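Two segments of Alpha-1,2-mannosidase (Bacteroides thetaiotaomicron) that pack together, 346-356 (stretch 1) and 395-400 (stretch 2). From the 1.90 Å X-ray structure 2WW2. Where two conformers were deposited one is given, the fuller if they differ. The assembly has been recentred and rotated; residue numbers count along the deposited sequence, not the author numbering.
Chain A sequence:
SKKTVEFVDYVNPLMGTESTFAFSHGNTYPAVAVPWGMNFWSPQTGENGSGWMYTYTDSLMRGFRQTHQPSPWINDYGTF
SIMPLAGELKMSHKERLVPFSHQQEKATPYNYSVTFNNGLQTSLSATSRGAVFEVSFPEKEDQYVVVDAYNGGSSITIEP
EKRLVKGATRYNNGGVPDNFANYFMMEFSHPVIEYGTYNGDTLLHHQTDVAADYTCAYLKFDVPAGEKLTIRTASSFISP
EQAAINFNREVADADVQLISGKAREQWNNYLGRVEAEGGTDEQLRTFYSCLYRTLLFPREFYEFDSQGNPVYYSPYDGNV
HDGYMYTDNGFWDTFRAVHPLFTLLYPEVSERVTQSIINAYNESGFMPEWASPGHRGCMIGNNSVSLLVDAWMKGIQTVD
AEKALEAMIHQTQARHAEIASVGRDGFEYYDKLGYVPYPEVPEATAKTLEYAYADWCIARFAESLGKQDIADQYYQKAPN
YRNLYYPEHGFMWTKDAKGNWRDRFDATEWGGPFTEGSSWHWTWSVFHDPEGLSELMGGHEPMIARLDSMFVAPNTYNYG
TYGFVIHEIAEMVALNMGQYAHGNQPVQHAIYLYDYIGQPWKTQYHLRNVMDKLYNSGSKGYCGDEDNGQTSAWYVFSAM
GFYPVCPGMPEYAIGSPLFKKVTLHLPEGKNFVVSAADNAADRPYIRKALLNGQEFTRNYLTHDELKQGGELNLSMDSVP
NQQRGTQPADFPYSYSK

Stretch 1, residues 346-356: YPEVSERVTQS
Stretch 2 (395-400) GIQTVD

A threonine hydroxyl on the irregular stretch donates a hydrogen bond straight to a helix backbone carbonyl: Thr398 OG1 to Glu351 O at 2.8 Å. Thr398 takes chi1 p (56°) with its CB directed toward the helix, which brings OG1 to that carbonyl and leaves CG2 3.6 Å from Glu351 CB.

The partners differ in form. Residues 347-356 are helical, with Tyr346 (phi/psi -134/54) as N-cap; its O accepts from Val349 N at 2.8 Å. Residues 395-400 are an irregular strip. It opens at Gly395, whose 86/10 backbone calls for glycine, continues through Ile396 (-95/104), Gln397 (-137/72), Thr398 (-99/-20) and Val399 (-86/159), and closes with Asp400 (-75/127), N-cap of the next helix. Both chains advance in the same sense: Glu351 CA lies 5.9 Å from Thr398 CA, and Gln355 CA 5.6 Å from Val399 CA.

Successive helical turns meet successive parts of the strip. Ile396 (m, t), pointing toward the helix and buried, covers the first turn: its CD1 lies 3.8 Å from Pro347 CB and 4.0 Å from Ser350 CB, while its CG2 is 3.8 Å from Glu351 CG. Gln397 (m, t) turns away. One turn on, Val399 (chi1 m) rests CG1 3.5 Å from Thr354 O and 3.8 Å from Gln355 N, an aliphatic pad against the backbone.

Thr354 (p) joins the polar centre. Its OG1 donates to Ser350 O at 2.8 Å within its own helix, and lies 3.1 Å from Thr398 OG1. Water 1 then bridges the stretches, donating to Thr354 OG1 at 2.9 Å and accepting from Thr398 N at 2.8 Å. The rule is economical: isoleucine for apolar cover, threonine and a water for polar registration, valine for backbone packing.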

ATOM      1  N   TYR A 346     -13.848  31.552  25.087  1.00  9.13           N
ATOM      2  CA  TYR A 346     -15.272  31.885  25.006  1.00  8.36           C
ATOM      3  C   TYR A 346     -16.060  31.245  26.155  1.00  8.71           C
ATOM      4  O   TYR A 346     -17.057  30.553  25.924  1.00  8.64           O
ATOM      5  CB  TYR A 346     -15.833  31.451  23.639  1.00  7.45           C
ATOM      6  CG  TYR A 346     -14.952  31.894  22.479  1.00  6.90           C
ATOM      7  CD1 TYR A 346     -15.087  33.175  21.934  1.00  6.66           C
ATOM      8  CD2 TYR A 346     -13.976  31.057  21.955  1.00  6.08           C
ATOM      9  CE1 TYR A 346     -14.260  33.604  20.889  1.00  7.66           C
ATOM     10  CE2 TYR A 346     -13.143  31.477  20.905  1.00  5.92           C
ATOM     11  CZ  TYR A 346     -13.312  32.758  20.375  1.00  7.58           C
ATOM     12  OH  TYR A 346     -12.512  33.196  19.337  1.00  8.04           O
ATOM     13  N   PRO A 347     -15.627  31.480  27.409  1.00  8.61           N
ATOM     14  CA  PRO A 347     -16.211  30.703  28.509  1.00  9.03           C
ATOM     15  C   PRO A 347     -17.677  31.073  28.765  1.00  9.50           C
ATOM     16  O   PRO A 347     -18.395  30.302  29.399  1.00  8.93           O
ATOM     17  CB  PRO A 347     -15.324  31.070  29.718  1.00  9.00           C
ATOM     18  CG  PRO A 347     -14.779  32.416  29.391  1.00  9.05           C
ATOM     19  CD  PRO A 347     -14.559  32.372  27.878  1.00  8.91           C
ATOM     20  N   GLU A 348     -18.122  32.231  28.275  1.00  9.40           N
ATOM     21  CA  GLU A 348     -19.535  32.590  28.431  1.00 10.40           C
ATOM     22  C   GLU A 348     -20.372  31.596  27.632  1.00 10.40           C
ATOM     23  O   GLU A 348     -21.533  31.325  27.973  1.00 10.93           O
ATOM     24  CB  GLU A 348     -19.831  34.048  28.003  1.00 10.05           C
ATOM     25  CG  GLU A 348     -19.790  34.309  26.504  1.00 10.69           C
ATOM     26  CD  GLU A 348     -18.392  34.651  25.975  1.00 13.46           C
ATOM     27  OE1 GLU A 348     -17.367  34.273  26.587  1.00 11.89           O
ATOM     28  OE2 GLU A 348     -18.323  35.318  24.937  1.00 13.90           O
ATOM     29  N   VAL A 349     -19.779  31.040  26.573  1.00  9.81           N
ATOM     30  CA  VAL A 349     -20.483  30.014  25.807  1.00  9.46           C
ATOM     31  C   VAL A 349     -20.565  28.703  26.595  1.00  9.33           C
ATOM     32  O   VAL A 349     -21.651  28.126  26.734  1.00  9.00           O
ATOM     33  CB  VAL A 349     -19.849  29.800  24.431  1.00  9.52           C
ATOM     34  CG1 VAL A 349     -20.625  28.707  23.653  1.00  9.65           C
ATOM     35  CG2 VAL A 349     -19.873  31.136  23.667  1.00 10.13           C
ATOM     36  N   SER A 350     -19.439  28.271  27.165  1.00  8.46           N
ATOM     37  CA  SER A 350     -19.428  27.032  27.958  1.00  8.37           C
ATOM     38  C   SER A 350     -20.362  27.137  29.160  1.00  8.13           C
ATOM     39  O   SER A 350     -20.958  26.136  29.584  1.00  8.27           O
ATOM     40  CB  SER A 350     -18.008  26.698  28.426  1.00  8.18           C
ATOM     41  OG  SER A 350     -17.100  26.695  27.330  1.00  7.86           O
ATOM     42  N   GLU A 351     -20.474  28.335  29.732  1.00  8.16           N
ATOM     43  CA  GLU A 351     -21.409  28.540  30.853  1.00  8.72           C
ATOM     44  C   GLU A 351     -22.834  28.125  30.458  1.00  8.74           C
ATOM     45  O   GLU A 351     -23.551  27.510  31.256  1.00  8.90           O
ATOM     46  CB  GLU A 351     -21.407  30.000  31.348  1.00  9.29           C
ATOM     47  CG  GLU A 351     -20.145  30.392  32.122  1.00 10.71           C
ATOM     48  CD  GLU A 351     -20.087  31.866  32.493  1.00 15.11           C
ATOM     49  OE1 GLU A 351     -20.918  32.662  32.015  1.00 16.68           O
ATOM     50  OE2 GLU A 351     -19.197  32.229  33.274  1.00 16.27           O
ATOM     51  N   ARG A 352     -23.255  28.493  29.248  1.00  8.06           N
ATOM     52  CA  ARG A 352     -24.613  28.190  28.781  1.00  8.14           C
ATOM     53  C   ARG A 352     -24.728  26.758  28.227  1.00  8.40           C
ATOM     54  O   ARG A 352     -25.762  26.087  28.411  1.00  7.78           O
ATOM     55  CB  ARG A 352     -25.064  29.211  27.723  1.00  7.99           C
ATOM     56  CG  ARG A 352     -25.055  30.660  28.222  1.00  9.93           C
ATOM     57  CD  ARG A 352     -25.650  31.622  27.195  1.00 10.37           C
ATOM     58  NE  ARG A 352     -24.806  31.758  26.012  1.00 12.74           N
ATOM     59  CZ  ARG A 352     -24.023  32.810  25.773  1.00 14.23           C
ATOM     60  NH1 ARG A 352     -23.967  33.807  26.649  1.00 13.79           N
ATOM     61  NH2 ARG A 352     -23.285  32.863  24.670  1.00 13.69           N
ATOM     62  N   VAL A 353     -23.669  26.292  27.562  1.00  8.47           N
ATOM     63  CA  VAL A 353     -23.657  24.933  27.006  1.00  8.62           C
ATOM     64  C   VAL A 353     -23.766  23.903  28.116  1.00  9.37           C
ATOM     65  O   VAL A 353     -24.513  22.907  28.000  1.00  9.01           O
ATOM     66  CB  VAL A 353     -22.372  24.660  26.191  1.00  9.31           C
ATOM     67  CG1 VAL A 353     -22.220  23.154  25.920  1.00  8.54           C
ATOM     68  CG2 VAL A 353     -22.410  25.432  24.870  1.00  8.16           C
ATOM     69  N   THR A 354     -23.032  24.124  29.205  1.00  8.34           N
ATOM     70  CA  THR A 354     -23.081  23.151  30.310  1.00  9.09           C
ATOM     71  C   THR A 354     -24.468  23.128  30.939  1.00  9.74           C
ATOM     72  O   THR A 354     -25.017  22.042  31.185  1.00  9.41           O
ATOM     73  CB  THR A 354     -21.982  23.387  31.384  1.00  9.07           C
ATOM     74  OG1 THR A 354     -22.042  24.745  31.821  1.00  8.34           O
ATOM     75  CG2 THR A 354     -20.581  23.109  30.780  1.00  9.78           C
ATOM     76  N   GLN A 355     -25.058  24.305  31.157  1.00 10.58           N
ATOM     77  CA  GLN A 355     -26.454  24.354  31.625  1.00 12.09           C
ATOM     78  C   GLN A 355     -27.408  23.608  30.683  1.00 10.38           C
ATOM     79  O   GLN A 355     -28.345  22.940  31.134  1.00 10.29           O
ATOM     80  CB  GLN A 355     -26.970  25.794  31.711  1.00 13.35           C
ATOM     81  CG  GLN A 355     -26.625  26.594  32.948  1.00 18.39           C
ATOM     82  CD  GLN A 355     -26.988  28.063  32.745  1.00 24.51           C
ATOM     83  OE1 GLN A 355     -26.123  28.909  32.417  1.00 27.81           O
ATOM     84  NE2 GLN A 355     -28.281  28.364  32.863  1.00 24.39           N
ATOM     85  N   SER A 356     -27.201  23.746  29.378  1.00  9.79           N
ATOM     86  CA  SER A 356     -28.104  23.123  28.403  0.50  9.83           C
ATOM     87  C   SER A 356     -28.026  21.598  28.409  1.00  9.66           C
ATOM     88  O   SER A 356     -29.015  20.919  28.116  1.00  9.83           O
ATOM     89  CB  SER A 356     -27.882  23.663  26.985  0.50  9.92           C
ATOM     90  OG  SER A 356     -26.663  23.204  26.430  0.50 10.66           O
ATOM     91  N   GLY A 395     -13.206  26.286  36.503  1.00 10.26           N
ATOM     92  CA  GLY A 395     -13.931  27.321  37.238  1.00 10.87           C
ATOM     93  C   GLY A 395     -15.228  27.762  36.585  1.00 10.39           C
ATOM     94  O   GLY A 395     -15.829  28.743  37.001  1.00 10.09           O
ATOM     95  N   ILE A 396     -15.661  27.026  35.561  1.00 10.59           N
ATOM     96  CA  ILE A 396     -16.942  27.274  34.920  1.00 10.57           C
ATOM     97  C   ILE A 396     -17.934  26.342  35.581  1.00 10.95           C
ATOM     98  O   ILE A 396     -17.940  25.119  35.342  1.00 10.32           O
ATOM     99  CB  ILE A 396     -16.857  26.992  33.407  1.00 11.03           C
ATOM    100  CG1 ILE A 396     -15.791  27.901  32.787  1.00 11.20           C
ATOM    101  CG2 ILE A 396     -18.215  27.193  32.742  1.00 11.82           C
ATOM    102  CD1 ILE A 396     -15.462  27.578  31.331  1.00 10.41           C
ATOM    103  N   GLN A 397     -18.746  26.926  36.458  1.00 11.39           N
ATOM    104  CA  GLN A 397     -19.563  26.151  37.374  1.00 11.80           C
ATOM    105  C   GLN A 397     -20.961  26.736  37.463  1.00 12.52           C
ATOM    106  O   GLN A 397     -21.333  27.323  38.467  1.00 13.29           O
ATOM    107  CB  GLN A 397     -18.883  26.098  38.754  1.00 11.20           C
ATOM    108  CG  GLN A 397     -17.506  25.437  38.683  1.00 10.66           C
ATOM    109  CD  GLN A 397     -16.793  25.353  40.022  1.00 11.62           C
ATOM    110  OE1 GLN A 397     -17.263  25.890  41.028  1.00 12.50           O
ATOM    111  NE2 GLN A 397     -15.661  24.640  40.050  1.00 10.83           N
ATOM    112  N   THR A 398     -21.732  26.569  36.399  1.00 13.27           N
ATOM    113  CA  THR A 398     -23.079  27.120  36.332  1.00 14.42           C
ATOM    114  C   THR A 398     -24.135  26.074  36.667  1.00 14.84           C
ATOM    115  O   THR A 398     -25.258  26.412  36.986  1.00 16.30           O
ATOM    116  CB  THR A 398     -23.385  27.691  34.940  1.00 14.37           C
ATOM    117  OG1 THR A 398     -23.180  26.680  33.944  1.00 15.26           O
ATOM    118  CG2 THR A 398     -22.445  28.860  34.645  1.00 14.96           C
ATOM    119  N   VAL A 399     -23.785  24.802  36.559  1.00 14.68           N
ATOM    120  CA  VAL A 399     -24.713  23.737  36.913  1.00 14.08           C
ATOM    121  C   VAL A 399     -24.635  23.432  38.411  1.00 14.11           C
ATOM    122  O   VAL A 399     -23.641  23.746  39.077  1.00 14.01           O
ATOM    123  CB  VAL A 399     -24.424  22.460  36.104  1.00 14.01           C
ATOM    124  CG1 VAL A 399     -24.553  22.743  34.591  1.00 14.28           C
ATOM    125  CG2 VAL A 399     -23.014  21.929  36.424  1.00 13.54           C
ATOM    126  N   ASP A 400     -25.687  22.823  38.937  1.00 13.08           N
ATOM    127  CA  ASP A 400     -25.684  22.355  40.304  1.00 13.31           C
ATOM    128  C   ASP A 400     -24.840  21.076  40.408  1.00 12.69           C
ATOM    129  O   ASP A 400     -25.060  20.117  39.668  1.00 11.71           O
ATOM    130  CB  ASP A 400     -27.109  22.060  40.743  1.00 13.82           C
ATOM    131  CG  ASP A 400     -27.164  21.456  42.119  1.00 16.14           C
ATOM    132  OD1 ASP A 400     -27.034  22.219  43.099  1.00 19.46           O
ATOM    133  OD2 ASP A 400     -27.312  20.224  42.228  1.00 18.23           O
TER
HETATM  134  O   HOH W   1     -21.355  24.525  34.594  1.00 10.04           O